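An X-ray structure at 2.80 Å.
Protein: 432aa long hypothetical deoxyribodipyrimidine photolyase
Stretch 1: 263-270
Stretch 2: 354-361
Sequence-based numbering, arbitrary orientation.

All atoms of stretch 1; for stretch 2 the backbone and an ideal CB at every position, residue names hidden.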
ATOM      1  N   HIS A 263      16.419  -8.135   0.937  1.00 38.86           N
ATOM      2  CA  HIS A 263      17.529  -8.150  -0.012  1.00 40.52           C
ATOM      3  C   HIS A 263      17.088  -7.523  -1.320  1.00 39.77           C
ATOM      4  O   HIS A 263      15.914  -7.264  -1.523  1.00 39.51           O
ATOM      5  CB  HIS A 263      17.989  -9.577  -0.313  1.00 44.86           C
ATOM      6  CG  HIS A 263      18.335 -10.386   0.898  1.00 48.97           C
ATOM      7  ND1 HIS A 263      18.855 -11.661   0.811  1.00 50.84           N
ATOM      8  CD2 HIS A 263      18.208 -10.123   2.220  1.00 49.56           C
ATOM      9  CE1 HIS A 263      19.030 -12.147   2.026  1.00 50.87           C
ATOM     10  NE2 HIS A 263      18.644 -11.233   2.898  1.00 50.96           N
ATOM     11  N   CYS A 264      18.040  -7.299  -2.215  1.00 40.07           N
ATOM     12  CA  CYS A 264      17.740  -6.719  -3.516  1.00 40.24           C
ATOM     13  C   CYS A 264      17.190  -7.789  -4.452  1.00 40.30           C
ATOM     14  O   CYS A 264      17.623  -8.942  -4.408  1.00 40.56           O
ATOM     15  CB  CYS A 264      19.005  -6.112  -4.129  1.00 40.78           C
ATOM     16  SG  CYS A 264      19.759  -4.777  -3.169  1.00 40.54           S
ATOM     17  N   TYR A 265      16.230  -7.409  -5.292  1.00 40.02           N
ATOM     18  CA  TYR A 265      15.650  -8.343  -6.241  1.00 40.11           C
ATOM     19  C   TYR A 265      16.822  -8.953  -7.001  1.00 41.63           C
ATOM     20  O   TYR A 265      16.959 -10.176  -7.080  1.00 41.00           O
ATOM     21  CB  TYR A 265      14.709  -7.606  -7.191  1.00 38.60           C
ATOM     22  CG  TYR A 265      14.100  -8.489  -8.247  1.00 36.85           C
ATOM     23  CD1 TYR A 265      13.345  -9.601  -7.896  1.00 36.18           C
ATOM     24  CD2 TYR A 265      14.309  -8.230  -9.598  1.00 36.81           C
ATOM     25  CE1 TYR A 265      12.815 -10.443  -8.862  1.00 37.80           C
ATOM     26  CE2 TYR A 265      13.784  -9.063 -10.580  1.00 38.43           C
ATOM     27  CZ  TYR A 265      13.040 -10.170 -10.207  1.00 38.81           C
ATOM     28  OH  TYR A 265      12.540 -11.019 -11.166  1.00 38.83           O
ATOM     29  N   ARG A 266      17.668  -8.085  -7.549  1.00 43.88           N
ATOM     30  CA  ARG A 266      18.867  -8.500  -8.261  1.00 46.37           C
ATOM     31  C   ARG A 266      19.957  -8.519  -7.196  1.00 47.77           C
ATOM     32  O   ARG A 266      20.646  -7.525  -6.977  1.00 47.24           O
ATOM     33  CB  ARG A 266      19.202  -7.498  -9.363  1.00 47.16           C
ATOM     34  CG  ARG A 266      18.190  -7.509 -10.487  1.00 50.69           C
ATOM     35  CD  ARG A 266      18.685  -6.747 -11.684  1.00 52.97           C
ATOM     36  NE  ARG A 266      18.616  -5.307 -11.491  1.00 57.01           N
ATOM     37  CZ  ARG A 266      19.114  -4.428 -12.355  1.00 60.61           C
ATOM     38  NH1 ARG A 266      19.713  -4.859 -13.460  1.00 62.87           N
ATOM     39  NH2 ARG A 266      19.020  -3.124 -12.120  1.00 61.97           N
ATOM     40  N   ARG A 267      20.084  -9.667  -6.533  1.00 49.52           N
ATOM     41  CA  ARG A 267      21.025  -9.881  -5.437  1.00 51.30           C
ATOM     42  C   ARG A 267      22.421  -9.252  -5.494  1.00 51.48           C
ATOM     43  O   ARG A 267      22.923  -8.805  -4.461  1.00 51.20           O
ATOM     44  CB  ARG A 267      21.148 -11.382  -5.167  1.00 52.82           C
ATOM     45  CG  ARG A 267      19.810 -12.060  -4.930  1.00 55.35           C
ATOM     46  CD  ARG A 267      19.961 -13.553  -4.678  1.00 58.23           C
ATOM     47  NE  ARG A 267      18.718 -14.271  -4.958  1.00 60.93           N
ATOM     48  CZ  ARG A 267      18.203 -14.450  -6.175  1.00 62.61           C
ATOM     49  NH1 ARG A 267      17.062 -15.114  -6.325  1.00 63.42           N
ATOM     50  NH2 ARG A 267      18.829 -13.977  -7.249  1.00 63.38           N
ATOM     51  N   GLU A 268      23.051  -9.206  -6.668  1.00 52.15           N
ATOM     52  CA  GLU A 268      24.390  -8.623  -6.767  1.00 52.82           C
ATOM     53  C   GLU A 268      24.537  -7.282  -6.045  1.00 53.29           C
ATOM     54  O   GLU A 268      25.554  -7.021  -5.399  1.00 53.55           O
ATOM     55  CB  GLU A 268      24.832  -8.468  -8.233  1.00 53.37           C
ATOM     56  CG  GLU A 268      23.878  -7.756  -9.159  1.00 55.51           C
ATOM     57  CD  GLU A 268      22.771  -8.645  -9.708  1.00 57.37           C
ATOM     58  OE1 GLU A 268      22.391  -9.638  -9.039  1.00 57.36           O
ATOM     59  OE2 GLU A 268      22.269  -8.326 -10.811  1.00 57.80           O
ATOM     60  N   TYR A 269      23.513  -6.442  -6.136  1.00 53.74           N
ATOM     61  CA  TYR A 269      23.542  -5.128  -5.506  1.00 53.42           C
ATOM     62  C   TYR A 269      23.446  -5.119  -3.983  1.00 53.58           C
ATOM     63  O   TYR A 269      23.385  -4.055  -3.366  1.00 53.09           O
ATOM     64  CB  TYR A 269      22.451  -4.262  -6.112  1.00 53.08           C
ATOM     65  CG  TYR A 269      22.677  -4.000  -7.580  1.00 53.60           C
ATOM     66  CD1 TYR A 269      23.703  -3.161  -8.009  1.00 53.39           C
ATOM     67  CD2 TYR A 269      21.872  -4.602  -8.545  1.00 53.99           C
ATOM     68  CE1 TYR A 269      23.918  -2.926  -9.361  1.00 54.19           C
ATOM     69  CE2 TYR A 269      22.081  -4.376  -9.900  1.00 54.42           C
ATOM     70  CZ  TYR A 269      23.102  -3.537 -10.302  1.00 54.40           C
ATOM     71  OH  TYR A 269      23.295  -3.300 -11.643  1.00 54.81           O
ATOM     72  N   ASP A 270      23.435  -6.299  -3.377  1.00 54.10           N
ATOM     73  CA  ASP A 270      23.391  -6.389  -1.926  1.00 55.41           C
ATOM     74  C   ASP A 270      24.774  -5.987  -1.399  1.00 54.75           C
ATOM     75  O   ASP A 270      25.023  -5.969  -0.190  1.00 55.15           O
ATOM     76  CB  ASP A 270      23.049  -7.819  -1.495  1.00 57.51           C
ATOM     77  CG  ASP A 270      21.578  -7.987  -1.122  1.00 60.30           C
ATOM     78  OD1 ASP A 270      21.137  -9.142  -0.930  1.00 61.98           O
ATOM     79  OD2 ASP A 270      20.866  -6.965  -1.007  1.00 61.28           O
ATOM     80  N   UNK A 354      15.428   2.298  -7.241  1.00 30.89           N
ATOM     81  CA  UNK A 354      16.838   2.168  -6.899  1.00 31.98           C
ATOM     82  C   UNK A 354      17.545   1.343  -7.946  1.00 32.20           C
ATOM     83  O   UNK A 354      18.739   1.083  -7.846  1.00 33.08           O
ATOM     84  CB  UNK A 354      17.013   1.539  -5.515  1.00 31.98           C
ATOM     85  N   UNK A 355      16.784   0.951  -8.957  1.00 33.39           N
ATOM     86  CA  UNK A 355      17.269   0.114 -10.041  1.00 35.05           C
ATOM     87  C   UNK A 355      18.051  -1.093  -9.527  1.00 35.31           C
ATOM     88  O   UNK A 355      19.176  -1.363  -9.947  1.00 35.92           O
ATOM     89  CB  UNK A 355      18.145   0.940 -10.986  1.00 35.05           C
ATOM     90  N   UNK A 356      17.426  -1.799  -8.591  1.00 36.13           N
ATOM     91  CA  UNK A 356      17.971  -3.018  -8.015  1.00 37.28           C
ATOM     92  C   UNK A 356      16.829  -4.001  -8.182  1.00 38.67           C
ATOM     93  O   UNK A 356      16.860  -5.099  -7.641  1.00 38.62           O
ATOM     94  CB  UNK A 356      18.422  -2.858  -6.562  1.00 37.28           C
ATOM     95  N   UNK A 357      15.817  -3.576  -8.935  1.00 40.49           N
ATOM     96  CA  UNK A 357      14.653  -4.407  -9.170  1.00 43.02           C
ATOM     97  C   UNK A 357      14.312  -4.722 -10.617  1.00 45.63           C
ATOM     98  O   UNK A 357      15.185  -4.974 -11.444  1.00 45.87           O
ATOM     99  CB  UNK A 357      13.440  -3.730  -8.528  1.00 43.02           C
ATOM    100  N   UNK A 358      13.018  -4.701 -10.915  1.00 48.86           N
ATOM    101  CA  UNK A 358      12.504  -5.020 -12.239  1.00 52.10           C
ATOM    102  C   UNK A 358      12.967  -4.114 -13.365  1.00 55.10           C
ATOM    103  O   UNK A 358      13.075  -4.552 -14.508  1.00 56.59           O
ATOM    104  CB  UNK A 358      10.975  -4.995 -12.195  1.00 52.10           C
ATOM    105  N   UNK A 359      13.223  -2.850 -13.071  1.00 58.44           N
ATOM    106  CA  UNK A 359      13.715  -1.968 -14.114  1.00 61.82           C
ATOM    107  C   UNK A 359      15.221  -2.168 -14.095  1.00 64.16           C
ATOM    108  O   UNK A 359      15.885  -1.857 -13.095  1.00 63.76           O
ATOM    109  CB  UNK A 359      13.311  -0.508 -13.896  1.00 61.82           C
ATOM    110  N   UNK A 360      15.757  -2.685 -15.195  1.00 66.93           N
ATOM    111  CA  UNK A 360      17.188  -2.972 -15.287  1.00 70.15           C
ATOM    112  C   UNK A 360      18.108  -1.786 -15.646  1.00 70.05           C
ATOM    113  O   UNK A 360      19.316  -1.832 -15.380  1.00 69.92           O
ATOM    114  CB  UNK A 360      17.388  -4.072 -16.331  1.00 70.15           C
ATOM    115  N   UNK A 361      17.544  -0.724 -16.223  1.00 69.25           N
ATOM    116  CA  UNK A 361      18.343   0.450 -16.580  1.00 67.61           C
ATOM    117  C   UNK A 361      18.564   1.346 -15.353  1.00 65.40           C
ATOM    118  O   UNK A 361      17.783   1.307 -14.392  1.00 65.11           O
ATOM    119  CB  UNK A 361      17.660   1.240 -17.698  1.00 67.61           C
TER

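Stretch 1 meets its partner chiefly through Tyr-265 and Arg-266, and much of what it asks for is backbone carbonyl oxygen, so several positions of stretch 2 are only loosely specified by the contact.

Position 354 has nothing of stretch 1 within 5.5 Å of its ideal CB, so the contact sets no preference. It is Ala-354.

Position 355 has positive phi (48/51), a conformation that favours glycine or asparagine but does not exclude other residues. Its ideal CB points sideways, 4.3 Å from NH2 of Arg-266, so a small or polar side chain would suit, and a positive charge would be a poor neighbour. The residue is Ser-355, which leaves helical angles just after a helix, in a Schellman motif. Its OG turns back to hydrogen-bond O of Ala-354 (2.7 Å), while its own O, a service any residue could provide, accepts a weak hydrogen bond from NH2 of Arg-266 (2.8 Å, 130°). That same O lies over one face of the Tyr-269 ring.

Position 356 is the most informative. Its O accepts a nearly straight hydrogen bond from N of Arg-266 (3.1 Å, 169°), which pins the two backbones together whatever the side chain. The ideal CB lies 4.1 Å from CB of Cys-264 and 4.3 Å from CB of Tyr-269, so a compact side chain with some apolar surface fits: alanine, serine, valine or threonine. Thr-356 is the answer. Its CG2 comes within 4.1 Å of CB of Tyr-269, and OG1 finds a hydrogen bond elsewhere in the structure.

At 357 the backbone angles (-122/-140) are unusual for a residue with a CB, and the CA sits only 5.0 Å from that of Tyr-265. An ideal CB would point away and lie 4.3 Å from CB of Tyr-265, so that contact alone does not forbid a small side chain; the backbone makes the stronger case for glycine. Gly-357 it is, with its C 3.7 Å from CD2 of Tyr-265.

Position 358 points sideways, its ideal CB 5.2 Å from CE2 of Tyr-265. That distance invites a medium apolar side chain, such as valine, isoleucine or leucine. Val-358 reaches the ring with CG2, 4.3 Å from CE2 of Tyr-265.

Position 359 points away, leaving the choice open. Asp-359 uses OD2 to accept a weak hydrogen bond from the backbone N of position 361 (3.5 Å).

At 360 the ideal CB stands 3.8 Å from NH1 of Arg-266, with the Tyr-265 ring farther along. An acidic group could answer the charge; an aromatic or a long polar side chain could lie beside it. Tyr-360 brings CD1 to 2.9 Å from NH1 of Arg-266, a tight approach: CD1 lies over one face of the guanidinium, which meets the edge of the tyrosine ring. Its OH reaches the edge of the Tyr-265 ring, and one water bridges the hydroxyls, 2.5 Å from OH of Tyr-360 and 2.4 Å from OH of Tyr-265.

Position 361 points away, unconstrained by stretch 1; it is Met-361.

Stretch 2 (354-361) ASTGVDYM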
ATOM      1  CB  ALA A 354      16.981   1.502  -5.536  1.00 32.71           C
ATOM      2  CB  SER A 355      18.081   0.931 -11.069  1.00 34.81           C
ATOM      3  OG  SER A 355      18.997   1.814 -10.462  1.00 35.86           O
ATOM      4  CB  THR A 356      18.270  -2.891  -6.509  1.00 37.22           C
ATOM      5  OG1 THR A 356      17.053  -2.658  -5.792  1.00 36.55           O
ATOM      6  CG2 THR A 356      19.236  -1.756  -6.248  1.00 37.05           C
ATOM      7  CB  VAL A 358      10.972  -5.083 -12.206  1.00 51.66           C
ATOM      8  CG1 VAL A 358      10.398  -4.908 -13.598  1.00 53.10           C
ATOM      9  CG2 VAL A 358      10.546  -6.428 -11.630  1.00 51.89           C
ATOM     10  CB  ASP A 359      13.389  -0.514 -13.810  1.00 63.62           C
ATOM     11  CG  ASP A 359      13.800   0.410 -14.933  1.00 65.18           C
ATOM     12  OD1 ASP A 359      13.790   1.647 -14.731  1.00 65.52           O
ATOM     13  OD2 ASP A 359      14.128  -0.114 -16.021  1.00 66.67           O
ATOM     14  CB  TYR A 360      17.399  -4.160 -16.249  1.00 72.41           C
ATOM     15  CG  TYR A 360      16.797  -5.462 -15.726  1.00 75.45           C
ATOM     16  CD1 TYR A 360      17.418  -6.180 -14.693  1.00 76.16           C
ATOM     17  CD2 TYR A 360      15.581  -5.951 -16.226  1.00 76.36           C
ATOM     18  CE1 TYR A 360      16.843  -7.352 -14.168  1.00 76.99           C
ATOM     19  CE2 TYR A 360      14.996  -7.127 -15.706  1.00 76.94           C
ATOM     20  CZ  TYR A 360      15.637  -7.819 -14.679  1.00 76.97           C
ATOM     21  OH  TYR A 360      15.091  -8.978 -14.168  1.00 76.47           O
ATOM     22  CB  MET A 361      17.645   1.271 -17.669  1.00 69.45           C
ATOM     23  CG  MET A 361      16.673   2.317 -17.128  1.00 72.64           C
ATOM     24  SD  MET A 361      16.224   3.634 -18.309  1.00 77.59           S
ATOM     25  CE  MET A 361      17.632   4.799 -18.147  1.00 75.50           C
TER
HETATM   26  O   HOH W   1      12.981 -10.125 -13.392  1.00 35.97           O
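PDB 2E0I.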